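Local coordinates for endoglucanase A (Clostridium acetobutylicum, PDB 3IK2), which probably hydrolyses internal beta-1,4-glucosidic bonds of cellulose and related glucans, as a family 44 glycoside hydrolase built on a TIM-like barrel, at residues Q25-A30 against A382-C387; D359-G364 against W472-N477; D369-F374 against S397-Y402. One frame throughout, in Å; residues are numbered along the deposited sequence.

Contact 1 of 3, residues Q25-A30 against A382-C387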
loop_
_atom_site.group_PDB
_atom_site.type_symbol
_atom_site.label_atom_id
_atom_site.label_comp_id
_atom_site.label_asym_id
_atom_site.label_seq_id
_atom_site.Cartn_x
_atom_site.Cartn_y
_atom_site.Cartn_z
ATOM N N GLN A 25 4.754 -1.657 8.647
ATOM C CA GLN A 25 5.048 -2.015 10.025
ATOM C C GLN A 25 5.039 -3.516 10.129
ATOM O O GLN A 25 4.070 -4.164 9.749
ATOM C CB GLN A 25 4.050 -1.386 11.050
ATOM C CG GLN A 25 4.223 0.141 11.291
ATOM C CD GLN A 25 3.546 0.969 10.209
ATOM O OE1 GLN A 25 2.583 0.519 9.582
ATOM N NE2 GLN A 25 4.074 2.161 9.952
ATOM N N ASP A 26 6.130 -4.069 10.655
ATOM C CA ASP A 26 6.200 -5.508 10.867
ATOM C C ASP A 26 5.159 -6.069 11.838
ATOM O O ASP A 26 4.850 -5.467 12.839
ATOM C CB ASP A 26 7.605 -5.930 11.282
ATOM C CG ASP A 26 8.578 -5.851 10.125
ATOM O OD1 ASP A 26 8.185 -6.208 8.969
ATOM O OD2 ASP A 26 9.709 -5.393 10.369
ATOM N N PHE A 27 4.690 -7.266 11.515
ATOM C CA PHE A 27 3.738 -8.017 12.300
ATOM C C PHE A 27 4.418 -9.066 13.138
ATOM O O PHE A 27 5.373 -9.734 12.685
ATOM C CB PHE A 27 2.771 -8.698 11.362
ATOM C CG PHE A 27 1.962 -7.738 10.531
ATOM C CD1 PHE A 27 1.989 -7.811 9.135
ATOM C CD2 PHE A 27 1.159 -6.777 11.144
ATOM C CE1 PHE A 27 1.209 -6.959 8.355
ATOM C CE2 PHE A 27 0.382 -5.892 10.373
ATOM C CZ PHE A 27 0.413 -5.990 8.976
ATOM N N SER A 28 3.942 -9.217 14.368
ATOM C CA SER A 28 4.492 -10.246 15.265
ATOM C C SER A 28 4.342 -11.633 14.643
ATOM O O SER A 28 5.259 -12.454 14.738
ATOM C CB SER A 28 3.845 -10.184 16.677
ATOM O OG SER A 28 2.420 -10.218 16.564
ATOM N N ASN A 29 3.202 -11.904 14.006
ATOM C CA ASN A 29 2.998 -13.211 13.346
ATOM C C ASN A 29 2.099 -13.203 12.089
ATOM O O ASN A 29 1.039 -13.820 12.063
ATOM C CB ASN A 29 2.495 -14.252 14.358
ATOM C CG ASN A 29 2.551 -15.667 13.813
ATOM O OD1 ASN A 29 3.316 -15.968 12.875
ATOM N ND2 ASN A 29 1.735 -16.550 14.385
ATOM N N ALA A 30 2.528 -12.495 11.052
ATOM C CA ALA A 30 1.778 -12.451 9.808
ATOM C C ALA A 30 2.727 -12.385 8.627
ATOM O O ALA A 30 3.671 -11.572 8.607
ATOM C CB ALA A 30 0.815 -11.289 9.784
ATOM N N ALA A 382 0.948 -2.923 -2.430
ATOM C CA ALA A 382 0.209 -2.283 -1.355
ATOM C C ALA A 382 0.898 -2.575 -0.022
ATOM O O ALA A 382 1.365 -3.683 0.196
ATOM C CB ALA A 382 -1.240 -2.771 -1.334
ATOM N N THR A 383 0.967 -1.560 0.823
ATOM C CA THR A 383 1.557 -1.648 2.134
ATOM C C THR A 383 0.587 -1.008 3.163
ATOM O O THR A 383 0.235 0.181 3.099
ATOM C CB THR A 383 3.018 -1.078 2.205
ATOM O OG1 THR A 383 3.145 0.114 1.429
ATOM C CG2 THR A 383 4.034 -2.080 1.669
ATOM N N TYR A 384 0.102 -1.859 4.059
ATOM C CA TYR A 384 -0.713 -1.478 5.179
ATOM C C TYR A 384 0.095 -0.540 6.084
ATOM O O TYR A 384 1.322 -0.670 6.172
ATOM C CB TYR A 384 -1.052 -2.779 5.908
ATOM C CG TYR A 384 -1.615 -2.641 7.295
ATOM C CD1 TYR A 384 -2.991 -2.482 7.485
ATOM C CD2 TYR A 384 -0.786 -2.715 8.409
ATOM C CE1 TYR A 384 -3.514 -2.365 8.731
ATOM C CE2 TYR A 384 -1.311 -2.609 9.682
ATOM C CZ TYR A 384 -2.685 -2.440 9.831
ATOM O OH TYR A 384 -3.253 -2.335 11.084
ATOM N N TRP A 385 -0.604 0.410 6.719
ATOM C CA TRP A 385 -0.054 1.340 7.696
ATOM C C TRP A 385 -0.799 1.138 9.031
ATOM O O TRP A 385 -2.025 1.259 9.083
ATOM C CB TRP A 385 -0.158 2.822 7.254
ATOM C CG TRP A 385 0.556 3.726 8.224
ATOM C CD1 TRP A 385 0.055 4.216 9.412
ATOM C CD2 TRP A 385 1.915 4.237 8.122
ATOM N NE1 TRP A 385 1.022 4.977 10.053
ATOM C CE2 TRP A 385 2.163 5.010 9.284
ATOM C CE3 TRP A 385 2.933 4.130 7.154
ATOM C CZ2 TRP A 385 3.396 5.646 9.518
ATOM C CZ3 TRP A 385 4.169 4.771 7.388
ATOM C CH2 TRP A 385 4.380 5.518 8.557
ATOM N N GLU A 386 -0.031 0.825 10.076
ATOM C CA GLU A 386 -0.506 0.565 11.423
ATOM C C GLU A 386 -1.047 1.819 12.100
ATOM O O GLU A 386 -0.333 2.821 12.202
ATOM C CB GLU A 386 0.651 -0.002 12.260
ATOM C CG GLU A 386 0.276 -0.316 13.727
ATOM C CD GLU A 386 -0.948 -1.160 13.843
ATOM O OE1 GLU A 386 -1.755 -0.914 14.769
ATOM O OE2 GLU A 386 -1.105 -2.087 13.010
ATOM N N CYS A 387 -2.309 1.766 12.546
ATOM C CA CYS A 387 -2.929 2.903 13.233
ATOM C C CYS A 387 -3.411 2.666 14.672
ATOM O O CYS A 387 -4.093 3.536 15.224
ATOM C CB CYS A 387 -4.086 3.447 12.406
ATOM S SG CYS A 387 -3.564 4.021 10.782
#
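One straight hydrogen bond carries the polar part: the backbone N of Glu386 donates to OE1 of Gln25 over 2.7 Å, with an N-H...O angle of 174°. The donor stands well above the plane of the amide's carbonyl. Gln25 has CG beside its backbone N, which sets CG 3.7 Å from CB of Glu386, and the bend at chi2 then turns the amide to the backbone N of Glu386. At the other end of the same amide, NE2 lies over the centre of one face of the Trp385 indole, 3.3 Å above its plane, with amide and ring planes 77° apart. The two segments follow the first and last strands of the eight-stranded parallel barrel, 22-23 and 379-384, so the contact lies at the C-terminal mouth of the seam where the barrel closes; in TIM barrels this is the end that holds the active site. An aromatic contact adds to the join. The edge of Phe27 comes obliquely to the Tyr384 ring, CZ to CD2 at 3.5 Å, the planes inclined at 42°. Glu386 turns its carboxylate away from Gln25: OE1 accepts from the backbone N of Asn388, and OE2 from Asn392 ND2 and, less surely placed, the Tyr384 hydroxyl.

Contact 2 of 3, residues D359-G364 against W472-N477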
loop_
_atom_site.group_PDB
_atom_site.type_symbol
_atom_site.label_atom_id
_atom_site.label_comp_id
_atom_site.label_asym_id
_atom_site.label_seq_id
_atom_site.Cartn_x
_atom_site.Cartn_y
_atom_site.Cartn_z
ATOM N N ASP A 359 -8.289 -4.880 15.708
ATOM C CA ASP A 359 -8.357 -5.948 16.667
ATOM C C ASP A 359 -9.779 -6.528 16.794
ATOM O O ASP A 359 -10.116 -7.125 17.807
ATOM C CB ASP A 359 -7.807 -5.469 18.015
ATOM C CG ASP A 359 -8.611 -4.314 18.613
ATOM O OD1 ASP A 359 -9.595 -3.852 17.995
ATOM O OD2 ASP A 359 -8.226 -3.855 19.712
ATOM N N HIS A 360 -10.555 -6.401 15.717
ATOM C CA HIS A 360 -11.974 -6.790 15.650
ATOM C C HIS A 360 -12.237 -7.553 14.338
ATOM O O HIS A 360 -11.580 -7.292 13.338
ATOM C CB HIS A 360 -12.835 -5.503 15.689
ATOM C CG HIS A 360 -14.310 -5.751 15.706
ATOM N ND1 HIS A 360 -15.001 -6.072 16.859
ATOM C CD2 HIS A 360 -15.228 -5.718 14.716
ATOM C CE1 HIS A 360 -16.283 -6.210 16.575
ATOM N NE2 HIS A 360 -16.445 -6.009 15.280
ATOM N N ILE A 361 -13.195 -8.479 14.336
ATOM C CA ILE A 361 -13.524 -9.258 13.122
ATOM C C ILE A 361 -13.856 -8.376 11.904
ATOM O O ILE A 361 -13.496 -8.717 10.763
ATOM C CB ILE A 361 -14.675 -10.321 13.403
ATOM C CG1 ILE A 361 -14.978 -11.225 12.187
ATOM C CG2 ILE A 361 -15.991 -9.628 13.838
ATOM C CD1 ILE A 361 -13.778 -11.964 11.537
ATOM N N SER A 362 -14.571 -7.263 12.131
ATOM C CA SER A 362 -14.885 -6.285 11.052
ATOM C C SER A 362 -13.612 -5.655 10.447
ATOM O O SER A 362 -13.562 -5.345 9.267
ATOM C CB SER A 362 -15.878 -5.191 11.552
ATOM O OG SER A 362 -15.277 -4.353 12.530
ATOM N N GLY A 363 -12.590 -5.464 11.264
ATOM C CA GLY A 363 -11.296 -5.022 10.765
ATOM C C GLY A 363 -10.542 -6.092 9.991
ATOM O O GLY A 363 -9.862 -5.793 8.999
ATOM N N GLY A 364 -10.644 -7.343 10.438
ATOM C CA GLY A 364 -10.068 -8.481 9.675
ATOM C C GLY A 364 -10.775 -8.768 8.358
ATOM O O GLY A 364 -10.158 -9.118 7.362
ATOM N N TRP A 472 -10.005 -23.224 6.003
ATOM C CA TRP A 472 -9.391 -22.548 7.164
ATOM C C TRP A 472 -10.013 -21.178 7.357
ATOM O O TRP A 472 -10.314 -20.507 6.403
ATOM C CB TRP A 472 -7.884 -22.368 6.982
ATOM C CG TRP A 472 -7.075 -23.643 7.001
ATOM C CD1 TRP A 472 -6.344 -24.157 8.045
ATOM C CD2 TRP A 472 -6.889 -24.524 5.905
ATOM N NE1 TRP A 472 -5.723 -25.323 7.652
ATOM C CE2 TRP A 472 -6.044 -25.570 6.345
ATOM C CE3 TRP A 472 -7.365 -24.538 4.581
ATOM C CZ2 TRP A 472 -5.666 -26.623 5.511
ATOM C CZ3 TRP A 472 -6.982 -25.584 3.748
ATOM C CH2 TRP A 472 -6.140 -26.607 4.211
ATOM N N GLY A 473 -10.157 -20.730 8.595
ATOM C CA GLY A 473 -10.829 -19.454 8.815
ATOM C C GLY A 473 -10.732 -18.834 10.179
ATOM O O GLY A 473 -10.263 -19.437 11.124
ATOM N N PHE A 474 -11.185 -17.587 10.253
ATOM C CA PHE A 474 -11.259 -16.842 11.489
ATOM C C PHE A 474 -12.611 -16.176 11.486
ATOM O O PHE A 474 -13.245 -16.040 10.427
ATOM C CB PHE A 474 -10.105 -15.814 11.646
ATOM C CG PHE A 474 -10.041 -14.764 10.571
ATOM C CD1 PHE A 474 -10.713 -13.543 10.725
ATOM C CD2 PHE A 474 -9.281 -14.969 9.418
ATOM C CE1 PHE A 474 -10.648 -12.561 9.742
ATOM C CE2 PHE A 474 -9.211 -13.987 8.430
ATOM C CZ PHE A 474 -9.900 -12.769 8.596
ATOM N N ASP A 475 -13.044 -15.774 12.676
ATOM C CA ASP A 475 -14.403 -15.314 12.878
ATOM C C ASP A 475 -14.411 -14.453 14.148
ATOM O O ASP A 475 -13.344 -14.150 14.706
ATOM C CB ASP A 475 -15.358 -16.530 12.989
ATOM C CG ASP A 475 -14.948 -17.508 14.095
ATOM O OD1 ASP A 475 -14.305 -17.092 15.084
ATOM O OD2 ASP A 475 -15.284 -18.702 13.975
ATOM N N SER A 476 -15.602 -14.076 14.603
ATOM C CA SER A 476 -15.737 -13.141 15.716
ATOM C C SER A 476 -15.347 -13.743 17.056
ATOM O O SER A 476 -15.196 -13.032 18.025
ATOM C CB SER A 476 -17.159 -12.565 15.775
ATOM O OG SER A 476 -18.109 -13.565 16.099
ATOM N N ASN A 477 -15.158 -15.055 17.095
ATOM C CA ASN A 477 -14.789 -15.752 18.318
ATOM C C ASN A 477 -13.257 -15.843 18.510
ATOM O O ASN A 477 -12.771 -15.841 19.643
ATOM C CB ASN A 477 -15.485 -17.123 18.337
ATOM C CG ASN A 477 -17.057 -16.998 18.406
ATOM O OD1 ASN A 477 -17.786 -17.546 17.549
ATOM N ND2 ASN A 477 -17.565 -16.275 19.432
#
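The start of an outer barrel helix, 361-376, meets the end of strand 468-475 of the nine-stranded beta-sheet domain. His360 sits at the N-cap position, and its carbonyl O accepts from the backbone N of Gly364 in the first turn. The next residue, Ile361, carries the contact. Its CG1 is anti to the backbone N (chi1 -176°) and chi2 is 53°, which sends CD1 toward Phe474 while CG2 turns to Ser476. CD1 touches the Phe474 ring obliquely, 3.5 Å from CD1 of that ring. The same methyl lies 3.7 Å from the carbonyl carbon of Asp475. CG2 of Ile361 rests on CB of Ser476 at 3.7 Å, so this branched side chain lies along the backbone where the strand gives way to a turn. That turn is an Asx turn: Asp475 OD1 accepts from the backbone N of Asn477 at 3.0 Å, and also from the N of Ser478, while OD2 forms a salt bridge with Arg484. Farther into the helix the fit is closer to the backbone. Phe474, its CG in the crowded position between backbone N and carbonyl carbon (chi1 60°), points its ring at Gly364. The carbonyl O of Gly364 lies in the plane of that ring at its edge, 3.9 Å from CZ. With no side chain at Gly364, the ring comes close to the helix backbone. Tyr394 of helix 393-403 packs against both Ile361 and Phe474, and Leu502 adds to the apolar surroundings of Ile361.

Contact 3 of 3, residues D369-F374 against S397-Y402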
loop_
_atom_site.group_PDB
_atom_site.type_symbol
_atom_site.label_atom_id
_atom_site.label_comp_id
_atom_site.label_asym_id
_atom_site.label_seq_id
_atom_site.Cartn_x
_atom_site.Cartn_y
_atom_site.Cartn_z
ATOM N N ASP A 369 -10.801 -8.340 2.633
ATOM C CA ASP A 369 -11.511 -7.902 1.437
ATOM C C ASP A 369 -10.634 -6.989 0.610
ATOM O O ASP A 369 -10.578 -7.145 -0.614
ATOM C CB ASP A 369 -12.839 -7.221 1.807
ATOM C CG ASP A 369 -13.767 -7.045 0.612
ATOM O OD1 ASP A 369 -13.774 -7.895 -0.264
ATOM O OD2 ASP A 369 -14.499 -6.045 0.517
ATOM N N ALA A 370 -9.949 -6.040 1.268
ATOM C CA ALA A 370 -9.003 -5.130 0.579
ATOM C C ALA A 370 -7.925 -5.884 -0.155
ATOM O O ALA A 370 -7.618 -5.529 -1.271
ATOM C CB ALA A 370 -8.377 -4.102 1.566
ATOM N N LEU A 371 -7.353 -6.925 0.464
ATOM C CA LEU A 371 -6.334 -7.794 -0.174
ATOM C C LEU A 371 -6.873 -8.535 -1.390
ATOM O O LEU A 371 -6.190 -8.603 -2.406
ATOM C CB LEU A 371 -5.738 -8.796 0.825
ATOM C CG LEU A 371 -4.950 -8.090 1.947
ATOM C CD1 LEU A 371 -4.585 -9.067 3.095
ATOM C CD2 LEU A 371 -3.695 -7.348 1.400
ATOM N N GLY A 372 -8.107 -9.053 -1.301
ATOM C CA GLY A 372 -8.814 -9.629 -2.473
ATOM C C GLY A 372 -8.990 -8.633 -3.611
ATOM O O GLY A 372 -8.654 -8.932 -4.775
ATOM N N VAL A 373 -9.484 -7.444 -3.263
ATOM C CA VAL A 373 -9.642 -6.329 -4.216
ATOM C C VAL A 373 -8.364 -5.951 -4.974
ATOM O O VAL A 373 -8.382 -5.837 -6.216
ATOM C CB VAL A 373 -10.229 -5.043 -3.534
ATOM C CG1 VAL A 373 -10.223 -3.876 -4.510
ATOM C CG2 VAL A 373 -11.664 -5.290 -3.054
ATOM N N PHE A 374 -7.279 -5.711 -4.227
ATOM C CA PHE A 374 -5.972 -5.382 -4.809
ATOM C C PHE A 374 -5.568 -6.445 -5.843
ATOM O O PHE A 374 -5.043 -6.118 -6.899
ATOM C CB PHE A 374 -4.846 -5.300 -3.767
ATOM C CG PHE A 374 -5.027 -4.264 -2.699
ATOM C CD1 PHE A 374 -5.750 -3.103 -2.915
ATOM C CD2 PHE A 374 -4.413 -4.447 -1.454
ATOM C CE1 PHE A 374 -5.895 -2.148 -1.892
ATOM C CE2 PHE A 374 -4.550 -3.499 -0.438
ATOM C CZ PHE A 374 -5.291 -2.346 -0.660
ATOM N N SER A 397 -4.576 -11.769 10.963
ATOM C CA SER A 397 -5.341 -12.925 10.441
ATOM C C SER A 397 -5.627 -12.817 8.940
ATOM O O SER A 397 -5.575 -13.810 8.240
ATOM C CB SER A 397 -6.683 -13.119 11.140
ATOM O OG SER A 397 -6.593 -12.975 12.523
ATOM N N ALA A 398 -5.991 -11.625 8.479
ATOM C CA ALA A 398 -6.298 -11.397 7.070
ATOM C C ALA A 398 -5.096 -11.696 6.205
ATOM O O ALA A 398 -5.224 -12.424 5.221
ATOM C CB ALA A 398 -6.810 -9.979 6.839
ATOM N N PHE A 399 -3.921 -11.177 6.586
ATOM C CA PHE A 399 -2.689 -11.475 5.874
ATOM C C PHE A 399 -2.389 -12.982 5.866
ATOM O O PHE A 399 -2.041 -13.559 4.827
ATOM C CB PHE A 399 -1.507 -10.714 6.493
ATOM C CG PHE A 399 -1.371 -9.286 6.022
ATOM C CD1 PHE A 399 -2.038 -8.243 6.678
ATOM C CD2 PHE A 399 -0.547 -8.970 4.922
ATOM C CE1 PHE A 399 -1.900 -6.900 6.242
ATOM C CE2 PHE A 399 -0.402 -7.622 4.490
ATOM C CZ PHE A 399 -1.079 -6.597 5.140
ATOM N N ASN A 400 -2.485 -13.616 7.031
ATOM C CA ASN A 400 -2.291 -15.074 7.132
ATOM C C ASN A 400 -3.346 -15.879 6.398
ATOM O O ASN A 400 -3.066 -16.973 5.920
ATOM C CB ASN A 400 -2.221 -15.524 8.591
ATOM C CG ASN A 400 -0.955 -15.091 9.239
ATOM O OD1 ASN A 400 0.065 -14.987 8.561
ATOM N ND2 ASN A 400 -0.998 -14.802 10.542
ATOM N N LEU A 401 -4.556 -15.344 6.291
ATOM C CA LEU A 401 -5.594 -16.049 5.547
ATOM C C LEU A 401 -5.186 -16.257 4.097
ATOM O O LEU A 401 -5.519 -17.261 3.500
ATOM C CB LEU A 401 -6.946 -15.330 5.617
ATOM C CG LEU A 401 -8.113 -16.137 5.023
ATOM C CD1 LEU A 401 -8.414 -17.356 5.889
ATOM C CD2 LEU A 401 -9.365 -15.283 4.798
ATOM N N TYR A 402 -4.464 -15.298 3.535
ATOM C CA TYR A 402 -3.988 -15.434 2.179
ATOM C C TYR A 402 -2.779 -16.350 2.028
ATOM O O TYR A 402 -2.818 -17.264 1.196
ATOM C CB TYR A 402 -3.748 -14.055 1.552
ATOM C CG TYR A 402 -5.043 -13.409 1.119
ATOM C CD1 TYR A 402 -5.511 -13.565 -0.187
ATOM C CD2 TYR A 402 -5.828 -12.694 2.034
ATOM C CE1 TYR A 402 -6.727 -12.988 -0.585
ATOM C CE2 TYR A 402 -7.069 -12.106 1.640
ATOM C CZ TYR A 402 -7.499 -12.277 0.326
ATOM O OH TYR A 402 -8.684 -11.712 -0.083
#
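Leu371 has CG beside the backbone N (chi1 -65°) and CD1 anti to CA, so its chain extends toward helix 393-403. Tyr402 leaves that helix with CG likewise beside the backbone N (chi1 -78°), and its chi2, close to perpendicular, turns one ring face to Leu371. CB of Leu371 lies over this face in a CH-pi contact, 4.1 Å from the Tyr402 ring centroid and moderately off the normal. Its closest ring atom is Tyr402 CE2, at 3.7 Å. From there the leucine reaches on, and CD1 settles over the centre of the Phe399 ring, 4.3 Å above its plane. The same methyl touches Ala398, 4.4 Å from its CB, so Leu371 lies between two rings with the alanine methyl near its tip. The hydroxyl of Tyr402 passes over the backbone at Gly372, which it can approach closely because there is no side chain there. OH is 3.0 Å from Gly372 N, but the angle is too poor for a hydrogen bond; the hydroxyl pairs instead with the carbonyl O of Ala368, one helical turn before Gly372. The partners are buried, and the axes of the two segments approach to 10.1 Å at 46°, the glycine making room for the tyrosine tip. Strand 379-384 runs between the two helices in the chain and supplies Tyr384 against Phe399 and Ala382 against Phe374, while Ile444 of strand 440-447 packs against Tyr402 and Leu401.

In the fold
From the N terminus, strand 2-15 enters the beta-sheet domain before the chain begins the barrel at strand 22-23. Contact 1 closes the longest loop, bringing residues just after that first strand to the end of the last one, 379-384. Contact 2 opens within that loop, at the start of helix 361-376, and closes beyond it on strand 468-475, so the two cross. Contact 3, between helices 361-376 and 393-403, also crosses contact 1 but lies wholly within the span of contact 2. Contacts 1 and 3 touch through Asn29 and Asn400; contacts 2 and 3 meet around Phe474 and Leu401. Together they tie barrel seam, outer helices and beta-sheet domain.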